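Local coordinates for 389aa long hypothetical nucleolar protein (Pyrococcus horikoshii, PDB 5ZVE), which methylates the C5 position of cytosine 72 in several tRNAs, using S-adenosyl-L-methionine as the methyl donor, at residues K211-A216 with K243-K248; H35-V40 with P185-A190; D123-R128 with L154-T159. One frame throughout, in Å; residues are numbered along the deposited sequence.

Contact 1. Residues K211-A216 with K243-K248; sequences KTTHIA and KRLGVK. With SAH (S-adenosyl-L-homocysteine), chain C.
T213 and A216 pack against L245 and V247 in the Rossmann-like methyltransferase fold. Helix 210-218, which follows the cofactor-binding loop, here meets the C-terminal end of helix 232-245. The tight part is buried and mostly apolar. L245 CD1 lies 3.6 Å from T213 OG1 and just as near its CB, and the two side chains cross at about a right angle. V247 uses both methyls. Its CG1 meets A216 CB at 3.6 Å, and its CG2 meets T213 CG2 at 3.8 Å. T213 OG1 sits between the backbone N and the carbonyl carbon (chi1 51°). From there it hydrogen-bonds to G209 O, so this buried hydroxyl is satisfied. The looser side belongs to K243 and K248, which are exposed. Between them the helix closes in a Schellman motif, with G246 at its C-prime position in positive phi; the chain then turns V247 into the contact. The other end of 211-216 faces the bound S-adenosyl-L-homocysteine. K211 NZ forms a salt bridge with D273, and K211 N donates to SAH O at 3.2 Å with an N-H...O angle of 148°.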
loop_
_atom_site.group_PDB
_atom_site.type_symbol
_atom_site.label_atom_id
_atom_site.label_comp_id
_atom_site.label_asym_id
_atom_site.label_seq_id
_atom_site.Cartn_x
_atom_site.Cartn_y
_atom_site.Cartn_z
ATOM N N LYS A 211 -5.028 -6.928 5.023
ATOM C CA LYS A 211 -6.078 -6.595 5.972
ATOM C C LYS A 211 -6.782 -7.846 6.472
ATOM O O LYS A 211 -7.292 -7.868 7.589
ATOM C CB LYS A 211 -7.078 -5.616 5.354
ATOM C CG LYS A 211 -6.478 -4.249 5.046
ATOM C CD LYS A 211 -7.436 -3.377 4.251
ATOM C CE LYS A 211 -6.820 -2.021 3.970
ATOM N NZ LYS A 211 -5.685 -2.123 3.011
ATOM N N THR A 212 -6.817 -8.889 5.651
ATOM C CA THR A 212 -7.453 -10.128 6.082
ATOM C C THR A 212 -6.723 -10.753 7.271
ATOM O O THR A 212 -7.344 -11.139 8.263
ATOM C CB THR A 212 -7.522 -11.154 4.948
ATOM O OG1 THR A 212 -8.211 -10.581 3.830
ATOM C CG2 THR A 212 -8.261 -12.400 5.407
ATOM N N THR A 213 -5.402 -10.835 7.173
ATOM C CA THR A 213 -4.606 -11.467 8.218
ATOM C C THR A 213 -4.569 -10.610 9.484
ATOM O O THR A 213 -4.432 -11.130 10.588
ATOM C CB THR A 213 -3.170 -11.762 7.731
ATOM O OG1 THR A 213 -2.588 -10.581 7.162
ATOM C CG2 THR A 213 -3.193 -12.861 6.677
ATOM N N HIS A 214 -4.702 -9.298 9.319
ATOM C CA HIS A 214 -4.809 -8.398 10.460
ATOM C C HIS A 214 -6.092 -8.680 11.246
ATOM O O HIS A 214 -6.077 -8.731 12.476
ATOM C CB HIS A 214 -4.761 -6.939 9.995
ATOM C CG HIS A 214 -4.632 -5.947 11.107
ATOM N ND1 HIS A 214 -4.643 -4.587 10.894
ATOM C CD2 HIS A 214 -4.482 -6.118 12.444
ATOM C CE1 HIS A 214 -4.512 -3.959 12.051
ATOM N NE2 HIS A 214 -4.410 -4.866 13.005
ATOM N N ILE A 215 -7.198 -8.871 10.530
ATOM C CA ILE A 215 -8.461 -9.264 11.151
ATOM C C ILE A 215 -8.295 -10.574 11.913
ATOM O O ILE A 215 -8.805 -10.738 13.026
ATOM C CB ILE A 215 -9.590 -9.426 10.110
ATOM C CG1 ILE A 215 -9.807 -8.125 9.342
ATOM C CG2 ILE A 215 -10.884 -9.847 10.786
ATOM C CD1 ILE A 215 -10.511 -7.052 10.133
ATOM N N ALA A 216 -7.564 -11.499 11.305
ATOM C CA ALA A 216 -7.331 -12.813 11.893
ATOM C C ALA A 216 -6.610 -12.726 13.239
ATOM O O ALA A 216 -6.946 -13.458 14.167
ATOM C CB ALA A 216 -6.544 -13.683 10.927
ATOM N N LYS A 243 -0.014 -19.045 5.586
ATOM C CA LYS A 243 0.810 -20.092 6.171
ATOM C C LYS A 243 1.967 -19.530 6.991
ATOM O O LYS A 243 2.246 -20.000 8.091
ATOM C CB LYS A 243 1.364 -21.000 5.075
ATOM C CG LYS A 243 2.241 -22.114 5.603
ATOM C CD LYS A 243 3.026 -22.772 4.487
ATOM C CE LYS A 243 3.754 -24.001 4.996
ATOM N NZ LYS A 243 4.442 -24.741 3.901
ATOM N N ARG A 244 2.632 -18.522 6.441
ATOM C CA ARG A 244 3.796 -17.930 7.083
ATOM C C ARG A 244 3.417 -17.205 8.376
ATOM O O ARG A 244 4.138 -17.265 9.374
ATOM C CB ARG A 244 4.495 -16.973 6.114
ATOM C CG ARG A 244 5.967 -16.773 6.410
ATOM C CD ARG A 244 6.603 -15.740 5.494
ATOM N NE ARG A 244 6.035 -14.411 5.690
ATOM C CZ ARG A 244 5.146 -13.851 4.879
ATOM N NH1 ARG A 244 4.732 -14.499 3.798
ATOM N NH2 ARG A 244 4.681 -12.637 5.144
ATOM N N LEU A 245 2.278 -16.523 8.351
ATOM C CA LEU A 245 1.816 -15.760 9.502
ATOM C C LEU A 245 1.138 -16.639 10.545
ATOM O O LEU A 245 0.853 -16.185 11.650
ATOM C CB LEU A 245 0.855 -14.658 9.050
ATOM C CG LEU A 245 1.470 -13.495 8.270
ATOM C CD1 LEU A 245 0.381 -12.546 7.808
ATOM C CD2 LEU A 245 2.488 -12.761 9.130
ATOM N N GLY A 246 0.885 -17.896 10.194
ATOM C CA GLY A 246 0.214 -18.814 11.099
ATOM C C GLY A 246 -1.275 -18.550 11.234
ATOM O O GLY A 246 -1.873 -18.807 12.281
ATOM N N VAL A 247 -1.879 -18.035 10.168
ATOM C CA VAL A 247 -3.303 -17.724 10.173
ATOM C C VAL A 247 -4.135 -18.980 9.900
ATOM O O VAL A 247 -3.954 -19.648 8.888
ATOM C CB VAL A 247 -3.634 -16.641 9.132
ATOM C CG1 VAL A 247 -5.134 -16.452 9.019
ATOM C CG2 VAL A 247 -2.951 -15.330 9.504
ATOM N N LYS A 248 -5.042 -19.300 10.815
ATOM C CA LYS A 248 -5.867 -20.498 10.695
ATOM C C LYS A 248 -7.333 -20.105 10.616
ATOM O O LYS A 248 -8.230 -20.925 10.803
ATOM C CB LYS A 248 -5.634 -21.425 11.887
ATOM C CG LYS A 248 -4.182 -21.825 12.076
ATOM C CD LYS A 248 -4.006 -22.710 13.296
ATOM C CE LYS A 248 -2.563 -23.154 13.458
ATOM N NZ LYS A 248 -2.427 -24.158 14.548
HETATM N N SAH C . -7.146 -5.736 0.628
HETATM C CA SAH C . -5.888 -6.264 0.113
HETATM C CB SAH C . -5.475 -5.558 -1.179
HETATM C CG SAH C . -6.607 -5.224 -2.154
HETATM S SD SAH C . -5.945 -4.786 -3.780
HETATM C C SAH C . -4.758 -6.226 1.145
HETATM O O SAH C . -4.856 -5.571 2.183
HETATM O OXT SAH C . -3.715 -6.855 0.969
HETATM C "C5'" SAH C . -7.534 -5.022 -4.626
HETATM C "C4'" SAH C . -7.829 -6.469 -5.015
HETATM O "O4'" SAH C . -9.094 -6.548 -5.643
HETATM C "C3'" SAH C . -6.836 -7.077 -5.997
HETATM O "O3'" SAH C . -6.167 -8.146 -5.370
HETATM C "C2'" SAH C . -7.670 -7.634 -7.135
HETATM O "O2'" SAH C . -7.293 -8.960 -7.413
HETATM C "C1'" SAH C . -9.075 -7.616 -6.567
HETATM N N9 SAH C . -10.139 -7.478 -7.585
HETATM C C8 SAH C . -10.176 -6.653 -8.681
HETATM N N7 SAH C . -11.349 -6.852 -9.330
HETATM C C5 SAH C . -12.058 -7.792 -8.667
HETATM C C6 SAH C . -13.304 -8.368 -8.889
HETATM N N6 SAH C . -14.048 -8.008 -9.932
HETATM N N1 SAH C . -13.771 -9.324 -8.012
HETATM C C2 SAH C . -13.007 -9.704 -6.925
HETATM N N3 SAH C . -11.771 -9.131 -6.712
HETATM C C4 SAH C . -11.307 -8.190 -7.570
#

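Contact 2. Residues H35-V40 with P185-A190; sequences HYYIRV and PSMVTA
M187 reaches from helix 184-193 to Y37 and R39 on strand 35-40, and it carries the whole contact from the helix side. Its CB points toward the strand. CG is anti to the carbonyl carbon (chi1 -74°), and the chain runs on extended to SD. SD is the first atom to land: it lies 3.8 Å from R39 CB and 4.0 Å from R39 CA, beside the root of that side chain. The chain then bends at chi3 (-85°), which turns the methyl toward Y37. CE comes within 3.6 Å of Y37 CD2 and 3.8 Å of Y37 CB. It approaches the ring obliquely, and the two side chains cross at about a right angle. CE also lies 3.9 Å from I38 O, so it touches the strand backbone as well.

No hydrogen bond links the two segments. R39 packs on M187 through its aliphatic base, while its guanidinium group extends beyond this contact. There NH1 binds Q182 OE1, NE binds Q217 OE1 and NH2 binds T213 OG1. These three bonds would fix the rotation of the buried group. Within the helix, T189 OG1 donates to P185 O at 3.0 Å. T189 N reaches the same oxygen from the opposite face of its plane.

The contact packs strand 35-40 of the ferredoxin-like domain against helix 184-193. Strand 35-40 runs between strands 70-74 and 179-181 in an antiparallel sheet, and its direction makes 34° with that of the helix segment. Around M187 lie L67, Q182 and H214, the last from helix 210-218. P185, S186 and T189 of helix 184-193 touch F374 of strand 374-381.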
loop_
_atom_site.group_PDB
_atom_site.type_symbol
_atom_site.label_atom_id
_atom_site.label_comp_id
_atom_site.label_asym_id
_atom_site.label_seq_id
_atom_site.Cartn_x
_atom_site.Cartn_y
_atom_site.Cartn_z
ATOM N N HIS A 35 7.623 7.484 7.262
ATOM C CA HIS A 35 7.536 6.467 8.304
ATOM C C HIS A 35 7.093 5.141 7.699
ATOM O O HIS A 35 5.950 4.997 7.248
ATOM C CB HIS A 35 6.573 6.891 9.415
ATOM C CG HIS A 35 7.100 7.981 10.297
ATOM N ND1 HIS A 35 6.408 8.458 11.386
ATOM C CD2 HIS A 35 8.250 8.699 10.236
ATOM C CE1 HIS A 35 7.112 9.413 11.973
ATOM N NE2 HIS A 35 8.231 9.579 11.292
ATOM N N TYR A 36 7.998 4.171 7.693
ATOM C CA TYR A 36 7.735 2.884 7.062
ATOM C C TYR A 36 7.220 1.892 8.096
ATOM O O TYR A 36 7.977 1.429 8.961
ATOM C CB TYR A 36 8.998 2.352 6.383
ATOM C CG TYR A 36 8.782 1.095 5.577
ATOM C CD1 TYR A 36 7.943 1.096 4.467
ATOM C CD2 TYR A 36 9.415 -0.089 5.919
ATOM C CE1 TYR A 36 7.745 -0.050 3.722
ATOM C CE2 TYR A 36 9.219 -1.243 5.180
ATOM C CZ TYR A 36 8.385 -1.217 4.085
ATOM O OH TYR A 36 8.192 -2.363 3.350
ATOM N N TYR A 37 5.932 1.571 8.001
ATOM C CA TYR A 37 5.247 0.796 9.037
ATOM C C TYR A 37 5.218 -0.704 8.742
ATOM O O TYR A 37 5.212 -1.133 7.587
ATOM C CB TYR A 37 3.812 1.298 9.215
ATOM C CG TYR A 37 3.653 2.434 10.203
ATOM C CD1 TYR A 37 3.796 3.758 9.803
ATOM C CD2 TYR A 37 3.352 2.182 11.535
ATOM C CE1 TYR A 37 3.649 4.799 10.707
ATOM C CE2 TYR A 37 3.203 3.217 12.446
ATOM C CZ TYR A 37 3.350 4.521 12.027
ATOM O OH TYR A 37 3.203 5.547 12.931
ATOM N N ILE A 38 5.215 -1.496 9.806
ATOM C CA ILE A 38 4.987 -2.929 9.709
ATOM C C ILE A 38 3.964 -3.328 10.757
ATOM O O ILE A 38 3.809 -2.642 11.770
ATOM C CB ILE A 38 6.273 -3.742 9.922
ATOM C CG1 ILE A 38 6.791 -3.545 11.356
ATOM C CG2 ILE A 38 7.324 -3.354 8.897
ATOM C CD1 ILE A 38 8.031 -4.344 11.686
ATOM N N ARG A 39 3.259 -4.427 10.522
ATOM C CA ARG A 39 2.341 -4.923 11.534
ATOM C C ARG A 39 2.970 -6.054 12.323
ATOM O O ARG A 39 3.457 -7.021 11.753
ATOM C CB ARG A 39 1.025 -5.395 10.909
ATOM C CG ARG A 39 -0.010 -5.811 11.952
ATOM C CD ARG A 39 -1.304 -6.316 11.335
ATOM N NE ARG A 39 -1.201 -7.687 10.837
ATOM C CZ ARG A 39 -1.294 -8.042 9.559
ATOM N NH1 ARG A 39 -1.511 -7.126 8.624
ATOM N NH2 ARG A 39 -1.183 -9.319 9.218
ATOM N N VAL A 40 2.966 -5.924 13.642
ATOM C CA VAL A 40 3.387 -7.022 14.498
ATOM C C VAL A 40 2.341 -8.126 14.455
ATOM O O VAL A 40 1.174 -7.893 14.763
ATOM C CB VAL A 40 3.588 -6.572 15.958
ATOM C CG1 VAL A 40 4.081 -7.729 16.800
ATOM C CG2 VAL A 40 4.542 -5.394 16.026
ATOM N N PRO A 185 -2.422 3.721 7.537
ATOM C CA PRO A 185 -3.855 3.777 7.212
ATOM C C PRO A 185 -4.500 2.399 7.004
ATOM O O PRO A 185 -5.626 2.185 7.460
ATOM C CB PRO A 185 -3.897 4.597 5.917
ATOM C CG PRO A 185 -2.491 4.733 5.463
ATOM C CD PRO A 185 -1.632 4.596 6.652
ATOM N N SER A 186 -3.793 1.474 6.359
ATOM C CA SER A 186 -4.337 0.134 6.147
ATOM C C SER A 186 -4.586 -0.602 7.465
ATOM O O SER A 186 -5.567 -1.337 7.594
ATOM C CB SER A 186 -3.405 -0.689 5.263
ATOM O OG SER A 186 -3.476 -0.259 3.917
ATOM N N MET A 187 -3.703 -0.395 8.441
ATOM C CA MET A 187 -3.863 -1.002 9.756
ATOM C C MET A 187 -5.044 -0.408 10.522
ATOM O O MET A 187 -5.796 -1.127 11.176
ATOM C CB MET A 187 -2.584 -0.840 10.562
ATOM C CG MET A 187 -1.460 -1.747 10.121
ATOM S SD MET A 187 -0.141 -1.757 11.347
ATOM C CE MET A 187 0.795 -0.310 10.857
ATOM N N VAL A 188 -5.195 0.909 10.445
ATOM C CA VAL A 188 -6.339 1.588 11.044
ATOM C C VAL A 188 -7.648 1.022 10.492
ATOM O O VAL A 188 -8.623 0.848 11.227
ATOM C CB VAL A 188 -6.281 3.114 10.795
ATOM C CG1 VAL A 188 -7.510 3.794 11.355
ATOM C CG2 VAL A 188 -5.025 3.708 11.421
ATOM N N THR A 189 -7.657 0.721 9.197
ATOM C CA THR A 189 -8.841 0.184 8.529
ATOM C C THR A 189 -9.392 -1.064 9.228
ATOM O O THR A 189 -10.574 -1.117 9.566
ATOM C CB THR A 189 -8.542 -0.160 7.051
ATOM O OG1 THR A 189 -8.183 1.032 6.340
ATOM C CG2 THR A 189 -9.755 -0.795 6.389
ATOM N N ALA A 190 -8.536 -2.055 9.459
ATOM C CA ALA A 190 -8.964 -3.297 10.104
ATOM C C ALA A 190 -9.430 -3.057 11.538
ATOM O O ALA A 190 -10.381 -3.683 12.006
ATOM C CB ALA A 190 -7.844 -4.323 10.078
#

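Contact 3. Residues D123-R128 with L154-T159; sequences DEVQIR and LAVEVT
I127 and V125 point from strand 124-128 toward V156 on strand 154-161, and the closest contacts are between methyl groups. I127 and V156 meet tip to tip, with I127 CD1 3.8 Å from V156 CG1. The same CD1 lies 3.7 Å from V158 CG2, where the side chains cross at a slant. I127 reaches both valines because its chain is extended beyond CG1 (chi2 170°). V125 CG2 completes the group at 3.8 Å from V156 CG1, with V156 CG2 a little farther away at 4.0 Å. All four residues are buried, and no hydrogen bond crosses between the segments.

In the next shell, L107 touches both I127 and V156. V91 and I119 pack on V125, and A93 and V135 on I127. On the second strand, a classic beta bulge at A155 and V156 sets two residues opposite L107.

Q126 points away from the contact. R128 NE and NH2 grip Q126 OE1 side-on, at 2.7 Å and 2.8 Å. The oxygen lies near the guanidinium plane. NH2 is in the carbonyl plane, whereas NE sits 48° out of it. Q126 NE2 binds L88 O, and R128 NH1 binds G132 O.

The two strand segments cross at -93°. They belong to one strongly curved mixed sheet, with strand 134-140 between them. Such near-orthogonal packing across a valine and isoleucine core is consistent with the small beta-barrel of a PUA domain.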
loop_
_atom_site.group_PDB
_atom_site.type_symbol
_atom_site.label_atom_id
_atom_site.label_comp_id
_atom_site.label_asym_id
_atom_site.label_seq_id
_atom_site.Cartn_x
_atom_site.Cartn_y
_atom_site.Cartn_z
ATOM N N ASP A 123 33.503 0.198 -11.160
ATOM C CA ASP A 123 33.235 1.572 -11.577
ATOM C C ASP A 123 32.097 2.183 -10.782
ATOM O O ASP A 123 31.128 1.508 -10.444
ATOM C CB ASP A 123 32.896 1.650 -13.065
ATOM C CG ASP A 123 34.110 1.501 -13.953
ATOM O OD1 ASP A 123 35.242 1.409 -13.424
ATOM O OD2 ASP A 123 33.927 1.497 -15.190
ATOM N N GLU A 124 32.224 3.468 -10.488
ATOM C CA GLU A 124 31.127 4.217 -9.909
ATOM C C GLU A 124 30.152 4.610 -11.020
ATOM O O GLU A 124 30.559 5.141 -12.055
ATOM C CB GLU A 124 31.646 5.453 -9.176
ATOM C CG GLU A 124 30.594 6.154 -8.343
ATOM C CD GLU A 124 31.100 7.435 -7.713
ATOM O OE1 GLU A 124 32.335 7.592 -7.580
ATOM O OE2 GLU A 124 30.259 8.289 -7.356
ATOM N N VAL A 125 28.868 4.334 -10.806
ATOM C CA VAL A 125 27.847 4.576 -11.823
ATOM C C VAL A 125 26.619 5.255 -11.236
ATOM O O VAL A 125 26.366 5.193 -10.029
ATOM C CB VAL A 125 27.390 3.267 -12.523
ATOM C CG1 VAL A 125 28.578 2.471 -13.053
ATOM C CG2 VAL A 125 26.541 2.423 -11.589
ATOM N N GLN A 126 25.851 5.904 -12.103
ATOM C CA GLN A 126 24.586 6.482 -11.693
ATOM C C GLN A 126 23.461 5.668 -12.312
ATOM O O GLN A 126 23.587 5.173 -13.432
ATOM C CB GLN A 126 24.491 7.955 -12.101
ATOM C CG GLN A 126 24.438 8.194 -13.606
ATOM C CD GLN A 126 24.227 9.651 -13.944
ATOM O OE1 GLN A 126 23.183 10.224 -13.638
ATOM N NE2 GLN A 126 25.223 10.265 -14.576
ATOM N N ILE A 127 22.383 5.495 -11.557
ATOM C CA ILE A 127 21.261 4.697 -12.017
ATOM C C ILE A 127 20.054 5.583 -12.297
ATOM O O ILE A 127 19.601 6.337 -11.433
ATOM C CB ILE A 127 20.869 3.620 -10.999
ATOM C CG1 ILE A 127 22.070 2.720 -10.695
ATOM C CG2 ILE A 127 19.692 2.799 -11.513
ATOM C CD1 ILE A 127 21.849 1.791 -9.532
ATOM N N ARG A 128 19.543 5.482 -13.516
ATOM C CA ARG A 128 18.363 6.233 -13.913
ATOM C C ARG A 128 17.257 5.316 -14.407
ATOM O O ARG A 128 17.525 4.238 -14.938
ATOM C CB ARG A 128 18.723 7.254 -14.987
ATOM C CG ARG A 128 19.214 8.559 -14.398
ATOM C CD ARG A 128 19.887 9.405 -15.439
ATOM N NE ARG A 128 20.817 10.364 -14.850
ATOM C CZ ARG A 128 20.480 11.596 -14.487
ATOM N NH1 ARG A 128 19.235 12.017 -14.656
ATOM N NH2 ARG A 128 21.388 12.409 -13.967
ATOM N N LEU A 154 24.067 -9.754 -8.955
ATOM C CA LEU A 154 24.161 -8.347 -8.579
ATOM C C LEU A 154 24.848 -7.519 -9.666
ATOM O O LEU A 154 25.984 -7.800 -10.046
ATOM C CB LEU A 154 24.914 -8.210 -7.254
ATOM C CG LEU A 154 25.137 -6.806 -6.693
ATOM C CD1 LEU A 154 23.816 -6.075 -6.527
ATOM C CD2 LEU A 154 25.870 -6.891 -5.354
ATOM N N ALA A 155 24.164 -6.485 -10.146
ATOM C CA ALA A 155 24.687 -5.658 -11.226
ATOM C C ALA A 155 25.309 -4.370 -10.694
ATOM O O ALA A 155 26.422 -4.001 -11.072
ATOM C CB ALA A 155 23.587 -5.344 -12.233
ATOM N N VAL A 156 24.583 -3.674 -9.832
ATOM C CA VAL A 156 25.123 -2.487 -9.185
ATOM C C VAL A 156 24.853 -2.548 -7.693
ATOM O O VAL A 156 23.709 -2.682 -7.264
ATOM C CB VAL A 156 24.523 -1.184 -9.752
ATOM C CG1 VAL A 156 25.125 0.024 -9.050
ATOM C CG2 VAL A 156 24.745 -1.095 -11.255
ATOM N N GLU A 157 25.914 -2.452 -6.901
ATOM C CA GLU A 157 25.757 -2.271 -5.471
ATOM C C GLU A 157 25.417 -0.815 -5.223
ATOM O O GLU A 157 26.246 0.069 -5.443
ATOM C CB GLU A 157 27.030 -2.680 -4.721
ATOM C CG GLU A 157 26.966 -2.469 -3.221
ATOM C CD GLU A 157 28.278 -2.804 -2.534
ATOM O OE1 GLU A 157 29.199 -3.307 -3.211
ATOM O OE2 GLU A 157 28.385 -2.576 -1.314
ATOM N N VAL A 158 24.186 -0.566 -4.784
ATOM C CA VAL A 158 23.705 0.798 -4.604
ATOM C C VAL A 158 24.126 1.306 -3.227
ATOM O O VAL A 158 23.542 0.945 -2.208
ATOM C CB VAL A 158 22.169 0.885 -4.774
ATOM C CG1 VAL A 158 21.685 2.315 -4.622
ATOM C CG2 VAL A 158 21.764 0.347 -6.136
ATOM N N THR A 159 25.157 2.141 -3.217
ATOM C CA THR A 159 25.732 2.678 -1.998
ATOM C C THR A 159 25.174 4.058 -1.688
ATOM O O THR A 159 25.346 4.575 -0.586
ATOM C CB THR A 159 27.255 2.771 -2.108
ATOM O OG1 THR A 159 27.589 3.565 -3.254
ATOM C CG2 THR A 159 27.857 1.388 -2.268
#

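Contacts 1 and 2 adjoin, with centres about 14 Å apart. T213 OG1 of contact 1 lies 2.8 Å from R39 NH2 of contact 2. K211 NZ lies 3.0 Å from S186 OG, a probable hydrogen bond. H214 also packs on A190. Together these ties join strand 35-40 and helix 184-193 to the helix beside the cofactor. K211, at the start of segment 211-216, binds SAH directly, while the R39 side chain in contact 2 stays about 7 Å from it. Contact 3 stands apart in the PUA domain, its centre about 37 Å from that of contact 1 and about 32 Å from that of contact 2. In sequence it falls between the two segments of contact 2.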